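PDB 3LQK: dipicolinate synthase subunit B from Bacillus halodurans, which probably serves as the flavoprotein-family subunit of dipicolinate synthase, taking part in making dipicolinate, the small acid stored in Bacillus endospores. Local coordinates for residues K37-V42 / E79-K84; P125-I130 / P177-A182; R30-G35 / K64-E69; K62-Q65 / P70-D73. One frame throughout, in Å; residues are numbered along the deposited sequence.

Overall arrangement
All four contacts lie in one domain built round a largely parallel sheet flanked by helices. None of the four can be tied to an active site on present evidence. Contacts 1, 3 and 4 cluster round strand 37-41. Contact 3 meets contact 1 where Pro40 CG packs 3.6 Å from Thr67 CG2. Contact 4 meets contact 1 through the backbone, with Val72 N 2.7 Å from Pro40 O. Contacts 3 and 4 share Lys64 and Gln65 of helix 58-66, and their centres are about 10 Å apart. Contact 2 lies apart, its centre about 20 Å from that of contact 4, but Ile180 CD1 touches Leu31 CD1 of segment 30-35 at 3.7 Å.

Contact 1: residues K37-V42 / E79-K84; sequences KVTPFV and EPFGPK
One face of the Phe81 ring receives the Phe41 ring, which arrives edge on with its CZ over the ring centre, 3.7 Å above the plane. This is a T-shaped (edge-to-face) pair. The centroids are 5.0 Å apart and the planes meet at 64°, short of a full right angle. Phe41 CZ touches several atoms of the other ring, and Phe81 CD2 is the nearest at 3.8 Å. Phe81 CG lies at the edge of the Phe41 ring. The methyl of Thr39 adds a second touch, reaching the ring obliquely: Thr39 CG2 is 3.9 Å from Phe81 CZ. Thr39 CG2 lies anti to the backbone N, and this turns the methyl to Phe81 while OG1 hydrogen-bonds to His9 NE2. Both strand residues face Phe81 from the opposite direction. The backbones stay well apart: the closest CA atoms, those of Thr39 and Phe81, are 10.3 Å from each other, so side chains alone span the gap. The contact joins strand 37-41, which pairs in parallel with strand 9-13, to the short 3-10 turn 79-81 that leads toward strand 89-95. His9 and Val72 also touch Phe81. With an alanine here in place of Phe81, the edge of Phe41 and the methyl of Thr39 would probably lose their partner and a gap would open opposite the strand. No hydrogen bond crosses between the segments. Between them the attraction is therefore buried apolar packing plus a weak interaction of ring edge with ring face.

Contact 2: residues P125-I130 / P177-A182; sequences PVVVGI and PETIEA
Val127 CG1 meets Thr179 CG2 at 3.5 Å, a short distance for two methyl groups, and this is the tight point of the contact. The two side chains meet at a slant. In each of them the touching methyl lies anti to its own backbone N, with Val127 chi1 at 168°. The hydroxyl of Thr179 is taken up by Ala175 O, just before the start of helix 176-184. It leaves the methyl to do the packing. The other branch of Val127 fits more loosely. Its CG2 stands 4.3 Å from Ile180 CA and 4.5 Å from Ile180 CG1, so it rests against the helix backbone as much as against the side chain. At this level the chains come closest, with the CA atoms of Val127 and Ile180 6.7 Å apart. The arrangement is helix-on-sheet packing in an alpha/beta fold. Strand 126-132 lies between the parallel strands 89-95 and 152-159, and helix 176-184, late in the chain, lies across one face of the sheet. Val127 is the strand residue that meets the helix, while Val128 points away from it and touches Phe154 and Met95. Ile155 and Cys89 touch Val127 as well, and Pro156 touches Thr179. Ile180 also reaches Val91 and, on helix 25-33, Leu31. The solvent side of the helix is different in character. Glu178 and Glu181 are partly exposed there and do not touch the strand segment. The carboxylate of Glu178 has a long, weak ion pair with Arg30.

Contact 3: residues R30-G35 / K64-E69; sequences RLVELG and KQITEE
Val32 lays its CG2 methyl over the end of helix 58-66, 3.8 Å from Ile66 O and 4.0 Å from Ile66 CG2. Its other methyl, CG1, also sits 3.8 Å from Ile66 O, so the two branches straddle that carbonyl oxygen. The CG2 branch lies anti to the carbonyl carbon of Val32, beside the backbone N, and is the one that reaches the Ile66 methyl. Thr67 is a looser neighbour, with CB 4.4 Å from Val32 CG2. Ile66 further packs on Leu25, Met28 and Glu29 of the same helix that carries Val32. The contact brings together the C-terminal ends of two helices, 25-33 and 58-66. Helix 25-33 is the crossover of a beta-alpha-beta unit between the parallel strands 9-13 and 37-41, and helix 58-66 follows the second strand. Each helix ends in its own way. The first closes in a Schellman motif at Gly35, whose phi is 105°. There a side chain would press on the carbonyl O of Leu34. The second gives way at Thr67, which forms an ST turn: Glu69 N donates to Thr67 OG1 at 3.2 Å, with an N-H...O angle of 161°. The same OG1 donates to Val38 O on strand 37-41, so this one hydroxyl serves as acceptor and donor at once. Val38 also touches Val32. The three touching residues are all partly exposed. No hydrogen bond links the two segments directly.

Contact 4: residues K62-Q65 / P70-D73; sequences KIKQ and PIVD
Ile63 and Ile71 meet at about a right angle. The short CG2 branch of Ile63 abuts the end of Ile71, with Ile63 CG2 3.9 Å from Ile71 CD1. The same methyl is 4.2 Å from Ile71 CG1, so it touches both carbons of the longer branch. Ile71 reaches it by extension. Its CG1 lies anti to the carbonyl carbon, and an extended chi2 of 180° lets CD1 meet Ile63 CG2. Ile63 presents CG2 because that methyl lies anti to the backbone N. Lys64 comes in beside this pair with the root of its chain: its CG is 4.4 Å from Ile71 CD1, a loose touch. The amine takes no part in it. The nearest CA atoms across the contact, those of Lys64 and Ile71, are 8.5 Å apart, so side chains and not backbones make the touch. Segment 70-73 follows helix 58-66 after a short turn and runs back past it, alongside strand 37-41. Pro40 of that strand touches both Ile63 and Ile71, while Val42 touches Ile71 and Leu25 touches Ile63. Farther along, Asp73 makes a salt bridge with Lys77 and accepts a hydrogen bond from Val46 N. Burial falls off across the contact: Ile63 is buried, Ile71 partly exposed and Lys64 exposed. The link between the two segments is wholly apolar, without a hydrogen bond or charge pair, so it rests on hydrophobic burial and on the fit of branched side chains.

Contact 1: residues K37-V42 / E79-K84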
loop_
_atom_site.group_PDB
_atom_site.type_symbol
_atom_site.label_atom_id
_atom_site.label_comp_id
_atom_site.label_asym_id
_atom_site.label_seq_id
_atom_site.Cartn_x
_atom_site.Cartn_y
_atom_site.Cartn_z
ATOM N N LYS A 37 2.067 -35.731 -11.312
ATOM C CA LYS A 37 2.011 -35.331 -12.697
ATOM C C LYS A 37 2.374 -33.832 -12.790
ATOM O O LYS A 37 1.662 -32.986 -12.261
ATOM C CB LYS A 37 0.597 -35.539 -13.221
ATOM C CG LYS A 37 0.490 -35.204 -14.713
ATOM C CD LYS A 37 -0.992 -35.171 -15.283
ATOM C CE LYS A 37 -1.532 -36.524 -15.748
ATOM N NZ LYS A 37 -2.875 -36.288 -16.412
ATOM N N VAL A 38 3.511 -33.541 -13.421
ATOM C CA VAL A 38 4.069 -32.212 -13.420
ATOM C C VAL A 38 3.934 -31.579 -14.786
ATOM O O VAL A 38 4.492 -32.079 -15.791
ATOM C CB VAL A 38 5.517 -32.197 -12.986
ATOM C CG1 VAL A 38 6.006 -30.761 -12.843
ATOM C CG2 VAL A 38 5.678 -33.018 -11.617
ATOM N N THR A 39 3.223 -30.449 -14.797
ATOM C CA THR A 39 3.123 -29.621 -15.976
ATOM C C THR A 39 4.031 -28.412 -15.902
ATOM O O THR A 39 3.835 -27.558 -15.023
ATOM C CB THR A 39 1.703 -29.154 -16.162
ATOM O OG1 THR A 39 0.883 -30.306 -16.352
ATOM C CG2 THR A 39 1.572 -28.194 -17.410
ATOM N N PRO A 40 5.006 -28.300 -16.820
ATOM C CA PRO A 40 5.866 -27.114 -16.830
ATOM C C PRO A 40 5.186 -25.898 -17.474
ATOM O O PRO A 40 4.461 -26.030 -18.497
ATOM C CB PRO A 40 7.096 -27.555 -17.644
ATOM C CG PRO A 40 6.854 -29.026 -17.957
ATOM C CD PRO A 40 5.393 -29.231 -17.891
ATOM N N PHE A 41 5.390 -24.752 -16.851
ATOM C CA PHE A 41 4.954 -23.452 -17.365
ATOM C C PHE A 41 6.169 -22.534 -17.546
ATOM O O PHE A 41 7.045 -22.494 -16.682
ATOM C CB PHE A 41 4.028 -22.763 -16.376
ATOM C CG PHE A 41 2.654 -23.358 -16.266
ATOM C CD1 PHE A 41 1.556 -22.639 -16.649
ATOM C CD2 PHE A 41 2.465 -24.579 -15.658
ATOM C CE1 PHE A 41 0.275 -23.156 -16.502
ATOM C CE2 PHE A 41 1.196 -25.134 -15.557
ATOM C CZ PHE A 41 0.100 -24.415 -15.984
ATOM N N VAL A 42 6.240 -21.800 -18.646
ATOM C CA VAL A 42 7.380 -20.923 -18.927
ATOM C C VAL A 42 6.893 -19.572 -19.429
ATOM O O VAL A 42 5.716 -19.398 -19.686
ATOM C CB VAL A 42 8.377 -21.537 -19.927
ATOM C CG1 VAL A 42 9.128 -22.766 -19.319
ATOM C CG2 VAL A 42 7.711 -21.840 -21.269
ATOM N N GLU A 79 -4.703 -20.869 -19.715
ATOM C CA GLU A 79 -6.035 -20.527 -19.227
ATOM C C GLU A 79 -6.953 -21.692 -18.793
ATOM O O GLU A 79 -7.714 -21.553 -17.822
ATOM C CB GLU A 79 -6.721 -19.627 -20.269
ATOM C CG GLU A 79 -8.083 -19.050 -19.830
ATOM C CD GLU A 79 -9.259 -20.043 -20.036
ATOM O OE1 GLU A 79 -9.109 -21.068 -20.782
ATOM O OE2 GLU A 79 -10.317 -19.801 -19.386
ATOM N N PRO A 80 -6.920 -22.820 -19.515
ATOM C CA PRO A 80 -7.736 -23.980 -19.133
ATOM C C PRO A 80 -7.407 -24.592 -17.800
ATOM O O PRO A 80 -8.219 -25.325 -17.283
ATOM C CB PRO A 80 -7.456 -25.000 -20.212
ATOM C CG PRO A 80 -7.058 -24.115 -21.426
ATOM C CD PRO A 80 -6.248 -23.011 -20.805
ATOM N N PHE A 81 -6.229 -24.306 -17.248
ATOM C CA PHE A 81 -5.921 -24.731 -15.862
ATOM C C PHE A 81 -6.796 -24.108 -14.763
ATOM O O PHE A 81 -6.677 -24.507 -13.611
ATOM C CB PHE A 81 -4.449 -24.572 -15.556
ATOM C CG PHE A 81 -3.617 -25.457 -16.380
ATOM C CD1 PHE A 81 -3.267 -26.720 -15.934
ATOM C CD2 PHE A 81 -3.256 -25.086 -17.674
ATOM C CE1 PHE A 81 -2.522 -27.588 -16.753
ATOM C CE2 PHE A 81 -2.498 -25.927 -18.488
ATOM C CZ PHE A 81 -2.109 -27.174 -18.011
ATOM N N GLY A 82 -7.681 -23.174 -15.137
ATOM C CA GLY A 82 -8.761 -22.713 -14.273
ATOM C C GLY A 82 -9.971 -23.631 -14.360
ATOM O O GLY A 82 -10.210 -24.416 -13.456
ATOM N N PRO A 83 -10.744 -23.515 -15.450
ATOM C CA PRO A 83 -12.012 -24.243 -15.511
ATOM C C PRO A 83 -11.957 -25.720 -15.971
ATOM O O PRO A 83 -12.840 -26.481 -15.568
ATOM C CB PRO A 83 -12.842 -23.401 -16.491
ATOM C CG PRO A 83 -11.863 -22.672 -17.320
ATOM C CD PRO A 83 -10.731 -22.369 -16.385
ATOM N N LYS A 84 -10.952 -26.124 -16.765
ATOM C CA LYS A 84 -10.957 -27.461 -17.402
ATOM C C LYS A 84 -10.041 -28.467 -16.768
ATOM O O LYS A 84 -10.472 -29.580 -16.533
ATOM C CB LYS A 84 -10.576 -27.383 -18.893
ATOM C CG LYS A 84 -11.701 -27.898 -19.824
ATOM C CD LYS A 84 -11.328 -27.846 -21.356
ATOM C CE LYS A 84 -12.650 -27.663 -22.241
ATOM N NZ LYS A 84 -12.482 -27.469 -23.745
#

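Contact 2: residues P125-I130 / P177-A182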
loop_
_atom_site.group_PDB
_atom_site.type_symbol
_atom_site.label_atom_id
_atom_site.label_comp_id
_atom_site.label_asym_id
_atom_site.label_seq_id
_atom_site.Cartn_x
_atom_site.Cartn_y
_atom_site.Cartn_z
ATOM N N PRO A 125 -3.485 -24.106 -3.748
ATOM C CA PRO A 125 -2.255 -23.459 -3.309
ATOM C C PRO A 125 -1.254 -23.125 -4.362
ATOM O O PRO A 125 -1.036 -23.897 -5.331
ATOM C CB PRO A 125 -1.631 -24.498 -2.369
ATOM C CG PRO A 125 -2.139 -25.810 -2.838
ATOM C CD PRO A 125 -3.611 -25.471 -3.192
ATOM N N VAL A 126 -0.601 -21.987 -4.183
ATOM C CA VAL A 126 0.554 -21.634 -4.996
ATOM C C VAL A 126 1.738 -21.563 -4.071
ATOM O O VAL A 126 1.646 -20.908 -3.010
ATOM C CB VAL A 126 0.371 -20.208 -5.670
ATOM C CG1 VAL A 126 1.657 -19.749 -6.453
ATOM C CG2 VAL A 126 -0.826 -20.269 -6.606
ATOM N N VAL A 127 2.849 -22.172 -4.480
ATOM C CA VAL A 127 4.081 -22.249 -3.699
ATOM C C VAL A 127 5.148 -21.556 -4.491
ATOM O O VAL A 127 5.368 -21.899 -5.641
ATOM C CB VAL A 127 4.481 -23.697 -3.492
ATOM C CG1 VAL A 127 5.935 -23.839 -2.932
ATOM C CG2 VAL A 127 3.428 -24.422 -2.617
ATOM N N VAL A 128 5.825 -20.582 -3.888
ATOM C CA VAL A 128 6.817 -19.771 -4.572
ATOM C C VAL A 128 8.205 -19.928 -3.942
ATOM O O VAL A 128 8.340 -20.034 -2.729
ATOM C CB VAL A 128 6.405 -18.237 -4.607
ATOM C CG1 VAL A 128 5.043 -18.048 -5.327
ATOM C CG2 VAL A 128 6.314 -17.657 -3.301
ATOM N N GLY A 129 9.220 -19.984 -4.802
ATOM C CA GLY A 129 10.641 -19.924 -4.414
ATOM C C GLY A 129 11.311 -18.641 -4.853
ATOM O O GLY A 129 11.737 -18.509 -6.020
ATOM N N ILE A 130 11.397 -17.661 -3.970
ATOM C CA ILE A 130 11.947 -16.380 -4.344
ATOM C C ILE A 130 13.401 -16.459 -4.670
ATOM O O ILE A 130 14.106 -17.286 -4.178
ATOM C CB ILE A 130 11.856 -15.242 -3.292
ATOM C CG1 ILE A 130 11.579 -15.756 -1.936
ATOM C CG2 ILE A 130 10.965 -14.114 -3.753
ATOM C CD1 ILE A 130 12.751 -16.158 -1.327
ATOM N N PRO A 177 9.541 -29.988 -2.014
ATOM C CA PRO A 177 8.496 -30.967 -1.807
ATOM C C PRO A 177 7.811 -30.894 -0.495
ATOM O O PRO A 177 6.618 -31.052 -0.408
ATOM C CB PRO A 177 9.232 -32.310 -1.933
ATOM C CG PRO A 177 10.345 -31.997 -2.888
ATOM C CD PRO A 177 10.802 -30.620 -2.372
ATOM N N GLU A 178 8.570 -30.677 0.539
ATOM C CA GLU A 178 8.009 -30.477 1.860
ATOM C C GLU A 178 7.062 -29.273 1.895
ATOM O O GLU A 178 6.018 -29.338 2.538
ATOM C CB GLU A 178 9.149 -30.226 2.865
ATOM C CG GLU A 178 10.031 -31.428 3.153
ATOM C CD GLU A 178 11.218 -31.712 2.135
ATOM O OE1 GLU A 178 11.337 -31.039 1.071
ATOM O OE2 GLU A 178 12.015 -32.690 2.424
ATOM N N THR A 179 7.432 -28.181 1.226
ATOM C CA THR A 179 6.583 -26.994 1.151
ATOM C C THR A 179 5.294 -27.316 0.430
ATOM O O THR A 179 4.199 -26.902 0.844
ATOM C CB THR A 179 7.320 -25.827 0.508
ATOM O OG1 THR A 179 8.559 -25.619 1.231
ATOM C CG2 THR A 179 6.502 -24.516 0.493
ATOM N N ILE A 180 5.376 -28.102 -0.633
ATOM C CA ILE A 180 4.135 -28.515 -1.339
ATOM C C ILE A 180 3.273 -29.366 -0.392
ATOM O O ILE A 180 2.060 -29.152 -0.298
ATOM C CB ILE A 180 4.398 -29.290 -2.697
ATOM C CG1 ILE A 180 5.168 -28.384 -3.665
ATOM C CG2 ILE A 180 3.054 -29.733 -3.351
ATOM C CD1 ILE A 180 5.404 -28.887 -5.078
ATOM N N GLU A 181 3.897 -30.305 0.296
ATOM C CA GLU A 181 3.128 -31.186 1.172
ATOM C C GLU A 181 2.348 -30.403 2.249
ATOM O O GLU A 181 1.172 -30.727 2.546
ATOM C CB GLU A 181 4.030 -32.176 1.850
ATOM C CG GLU A 181 3.309 -33.271 2.573
ATOM C CD GLU A 181 4.131 -33.898 3.735
ATOM O OE1 GLU A 181 3.498 -34.551 4.619
ATOM O OE2 GLU A 181 5.395 -33.741 3.784
ATOM N N ALA A 182 2.972 -29.384 2.819
ATOM C CA ALA A 182 2.302 -28.598 3.831
ATOM C C ALA A 182 1.245 -27.689 3.172
ATOM O O ALA A 182 0.125 -27.511 3.718
ATOM C CB ALA A 182 3.282 -27.804 4.692
#

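Contact 3: residues R30-G35 / K64-E69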
loop_
_atom_site.group_PDB
_atom_site.type_symbol
_atom_site.label_atom_id
_atom_site.label_comp_id
_atom_site.label_asym_id
_atom_site.label_seq_id
_atom_site.Cartn_x
_atom_site.Cartn_y
_atom_site.Cartn_z
ATOM N N ARG A 30 12.334 -34.782 -8.694
ATOM C CA ARG A 30 11.839 -35.408 -7.459
ATOM C C ARG A 30 10.322 -35.476 -7.372
ATOM O O ARG A 30 9.772 -36.447 -6.858
ATOM C CB ARG A 30 12.248 -34.647 -6.199
ATOM C CG ARG A 30 13.465 -35.084 -5.558
ATOM C CD ARG A 30 13.896 -34.073 -4.496
ATOM N NE ARG A 30 13.439 -34.433 -3.150
ATOM C CZ ARG A 30 13.485 -33.616 -2.104
ATOM N NH1 ARG A 30 13.926 -32.347 -2.240
ATOM N NH2 ARG A 30 13.117 -34.078 -0.932
ATOM N N LEU A 31 9.632 -34.420 -7.774
ATOM C CA LEU A 31 8.174 -34.478 -7.712
ATOM C C LEU A 31 7.660 -35.609 -8.595
ATOM O O LEU A 31 6.776 -36.312 -8.185
ATOM C CB LEU A 31 7.532 -33.153 -8.131
ATOM C CG LEU A 31 7.826 -31.890 -7.343
ATOM C CD1 LEU A 31 6.995 -30.700 -7.941
ATOM C CD2 LEU A 31 7.497 -32.204 -5.876
ATOM N N VAL A 32 8.200 -35.759 -9.810
ATOM C CA VAL A 32 7.746 -36.830 -10.726
ATOM C C VAL A 32 8.064 -38.189 -10.082
ATOM O O VAL A 32 7.267 -39.115 -10.112
ATOM C CB VAL A 32 8.422 -36.712 -12.167
ATOM C CG1 VAL A 32 8.168 -37.953 -13.034
ATOM C CG2 VAL A 32 7.954 -35.485 -12.889
ATOM N N GLU A 33 9.214 -38.289 -9.455
ATOM C CA GLU A 33 9.616 -39.534 -8.779
ATOM C C GLU A 33 8.758 -39.861 -7.584
ATOM O O GLU A 33 8.567 -41.024 -7.291
ATOM C CB GLU A 33 11.047 -39.419 -8.272
ATOM C CG GLU A 33 12.079 -39.393 -9.369
ATOM C CD GLU A 33 13.501 -39.039 -8.858
ATOM O OE1 GLU A 33 13.742 -38.759 -7.626
ATOM O OE2 GLU A 33 14.373 -39.030 -9.740
ATOM N N LEU A 34 8.253 -38.838 -6.895
ATOM C CA LEU A 34 7.269 -39.003 -5.832
ATOM C C LEU A 34 5.794 -39.183 -6.338
ATOM O O LEU A 34 4.843 -39.211 -5.543
ATOM C CB LEU A 34 7.338 -37.765 -4.950
ATOM C CG LEU A 34 8.609 -37.576 -4.116
ATOM C CD1 LEU A 34 8.712 -36.118 -3.600
ATOM C CD2 LEU A 34 8.580 -38.522 -2.970
ATOM N N GLY A 35 5.608 -39.221 -7.655
ATOM C CA GLY A 35 4.354 -39.608 -8.266
ATOM C C GLY A 35 3.513 -38.477 -8.861
ATOM O O GLY A 35 2.405 -38.719 -9.334
ATOM N N LYS A 64 11.981 -31.851 -20.928
ATOM C CA LYS A 64 11.337 -32.917 -21.726
ATOM C C LYS A 64 11.772 -34.324 -21.321
ATOM O O LYS A 64 11.019 -35.252 -21.506
ATOM C CB LYS A 64 11.510 -32.696 -23.225
ATOM C CG LYS A 64 10.535 -31.579 -23.741
ATOM C CD LYS A 64 10.788 -31.318 -25.255
ATOM C CE LYS A 64 9.553 -30.693 -26.026
ATOM N NZ LYS A 64 9.262 -31.480 -27.343
ATOM N N GLN A 65 12.942 -34.439 -20.705
ATOM C CA GLN A 65 13.446 -35.689 -20.134
ATOM C C GLN A 65 12.828 -35.983 -18.765
ATOM O O GLN A 65 12.852 -37.113 -18.354
ATOM C CB GLN A 65 14.980 -35.650 -19.905
ATOM C CG GLN A 65 15.832 -35.892 -21.128
ATOM C CD GLN A 65 17.346 -35.499 -20.932
ATOM O OE1 GLN A 65 17.812 -34.993 -19.853
ATOM N NE2 GLN A 65 18.101 -35.698 -22.004
ATOM N N ILE A 66 12.362 -34.961 -18.053
ATOM C CA ILE A 66 11.746 -35.126 -16.745
ATOM C C ILE A 66 10.253 -35.458 -16.847
ATOM O O ILE A 66 9.758 -36.330 -16.130
ATOM C CB ILE A 66 12.003 -33.867 -15.854
ATOM C CG1 ILE A 66 13.506 -33.791 -15.508
ATOM C CG2 ILE A 66 11.173 -33.933 -14.585
ATOM C CD1 ILE A 66 14.009 -32.397 -15.033
ATOM N N THR A 67 9.537 -34.762 -17.730
ATOM C CA THR A 67 8.093 -34.901 -17.837
ATOM C C THR A 67 7.625 -34.794 -19.306
ATOM O O THR A 67 8.169 -34.032 -20.105
ATOM C CB THR A 67 7.368 -33.850 -16.955
ATOM O OG1 THR A 67 5.972 -33.974 -17.160
ATOM C CG2 THR A 67 7.817 -32.414 -17.263
ATOM N N GLU A 68 6.630 -35.590 -19.636
ATOM C CA GLU A 68 6.032 -35.606 -20.980
ATOM C C GLU A 68 4.819 -34.658 -21.065
ATOM O O GLU A 68 4.246 -34.479 -22.144
ATOM C CB GLU A 68 5.609 -37.049 -21.330
ATOM N N GLU A 69 4.423 -34.034 -19.960
ATOM C CA GLU A 69 3.341 -33.040 -20.074
ATOM C C GLU A 69 3.792 -31.884 -20.985
ATOM O O GLU A 69 4.892 -31.368 -20.810
ATOM C CB GLU A 69 2.940 -32.538 -18.678
ATOM C CG GLU A 69 2.335 -33.618 -17.794
ATOM C CD GLU A 69 1.038 -34.197 -18.375
ATOM O OE1 GLU A 69 0.216 -33.423 -18.960
ATOM O OE2 GLU A 69 0.849 -35.425 -18.220
#

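Contact 4: residues K62-Q65 / P70-D73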
loop_
_atom_site.group_PDB
_atom_site.type_symbol
_atom_site.label_atom_id
_atom_site.label_comp_id
_atom_site.label_asym_id
_atom_site.label_seq_id
_atom_site.Cartn_x
_atom_site.Cartn_y
_atom_site.Cartn_z
ATOM N N LYS A 62 16.077 -30.816 -21.143
ATOM C CA LYS A 62 16.055 -31.350 -19.773
ATOM C C LYS A 62 14.648 -31.456 -19.184
ATOM O O LYS A 62 14.269 -32.494 -18.662
ATOM C CB LYS A 62 16.946 -30.524 -18.850
ATOM C CG LYS A 62 18.451 -30.512 -19.268
ATOM C CD LYS A 62 19.429 -30.292 -18.101
ATOM C CE LYS A 62 20.875 -30.576 -18.560
ATOM N NZ LYS A 62 21.870 -29.892 -17.684
ATOM N N ILE A 63 13.829 -30.427 -19.363
ATOM C CA ILE A 63 12.408 -30.516 -18.952
ATOM C C ILE A 63 11.729 -31.703 -19.626
ATOM O O ILE A 63 11.033 -32.499 -18.973
ATOM C CB ILE A 63 11.666 -29.187 -19.243
ATOM C CG1 ILE A 63 12.253 -28.079 -18.363
ATOM C CG2 ILE A 63 10.186 -29.311 -18.991
ATOM C CD1 ILE A 63 11.782 -26.718 -18.735
ATOM N N LYS A 64 11.981 -31.851 -20.928
ATOM C CA LYS A 64 11.337 -32.917 -21.726
ATOM C C LYS A 64 11.772 -34.324 -21.321
ATOM O O LYS A 64 11.019 -35.252 -21.506
ATOM C CB LYS A 64 11.510 -32.696 -23.225
ATOM C CG LYS A 64 10.535 -31.579 -23.741
ATOM C CD LYS A 64 10.788 -31.318 -25.255
ATOM C CE LYS A 64 9.553 -30.693 -26.026
ATOM N NZ LYS A 64 9.262 -31.480 -27.343
ATOM N N GLN A 65 12.942 -34.439 -20.705
ATOM C CA GLN A 65 13.446 -35.689 -20.134
ATOM C C GLN A 65 12.828 -35.983 -18.765
ATOM O O GLN A 65 12.852 -37.113 -18.354
ATOM C CB GLN A 65 14.980 -35.650 -19.905
ATOM C CG GLN A 65 15.832 -35.892 -21.128
ATOM C CD GLN A 65 17.346 -35.499 -20.932
ATOM O OE1 GLN A 65 17.812 -34.993 -19.853
ATOM N NE2 GLN A 65 18.101 -35.698 -22.004
ATOM N N PRO A 70 2.970 -31.495 -21.979
ATOM C CA PRO A 70 3.300 -30.328 -22.798
ATOM C C PRO A 70 3.606 -29.065 -21.962
ATOM O O PRO A 70 2.873 -28.732 -20.992
ATOM C CB PRO A 70 2.041 -30.122 -23.640
ATOM C CG PRO A 70 1.434 -31.448 -23.723
ATOM C CD PRO A 70 1.693 -32.096 -22.399
ATOM N N ILE A 71 4.698 -28.395 -22.343
ATOM C CA ILE A 71 5.143 -27.160 -21.736
ATOM C C ILE A 71 4.122 -26.054 -22.035
ATOM O O ILE A 71 3.743 -25.836 -23.175
ATOM C CB ILE A 71 6.514 -26.791 -22.309
ATOM C CG1 ILE A 71 7.516 -27.885 -21.879
ATOM C CG2 ILE A 71 6.956 -25.352 -21.838
ATOM C CD1 ILE A 71 8.926 -27.707 -22.338
ATOM N N VAL A 72 3.612 -25.408 -20.999
ATOM C CA VAL A 72 2.645 -24.350 -21.187
ATOM C C VAL A 72 3.430 -23.051 -21.352
ATOM O O VAL A 72 3.996 -22.514 -20.385
ATOM C CB VAL A 72 1.676 -24.261 -20.015
ATOM C CG1 VAL A 72 0.720 -23.137 -20.241
ATOM C CG2 VAL A 72 0.927 -25.583 -19.795
ATOM N N ASP A 73 3.461 -22.559 -22.583
ATOM C CA ASP A 73 4.246 -21.417 -22.946
ATOM C C ASP A 73 3.458 -20.283 -23.593
ATOM O O ASP A 73 4.046 -19.438 -24.216
ATOM C CB ASP A 73 5.367 -21.840 -23.869
ATOM C CG ASP A 73 4.880 -22.396 -25.208
ATOM O OD1 ASP A 73 3.666 -22.662 -25.382
ATOM O OD2 ASP A 73 5.764 -22.577 -26.086
#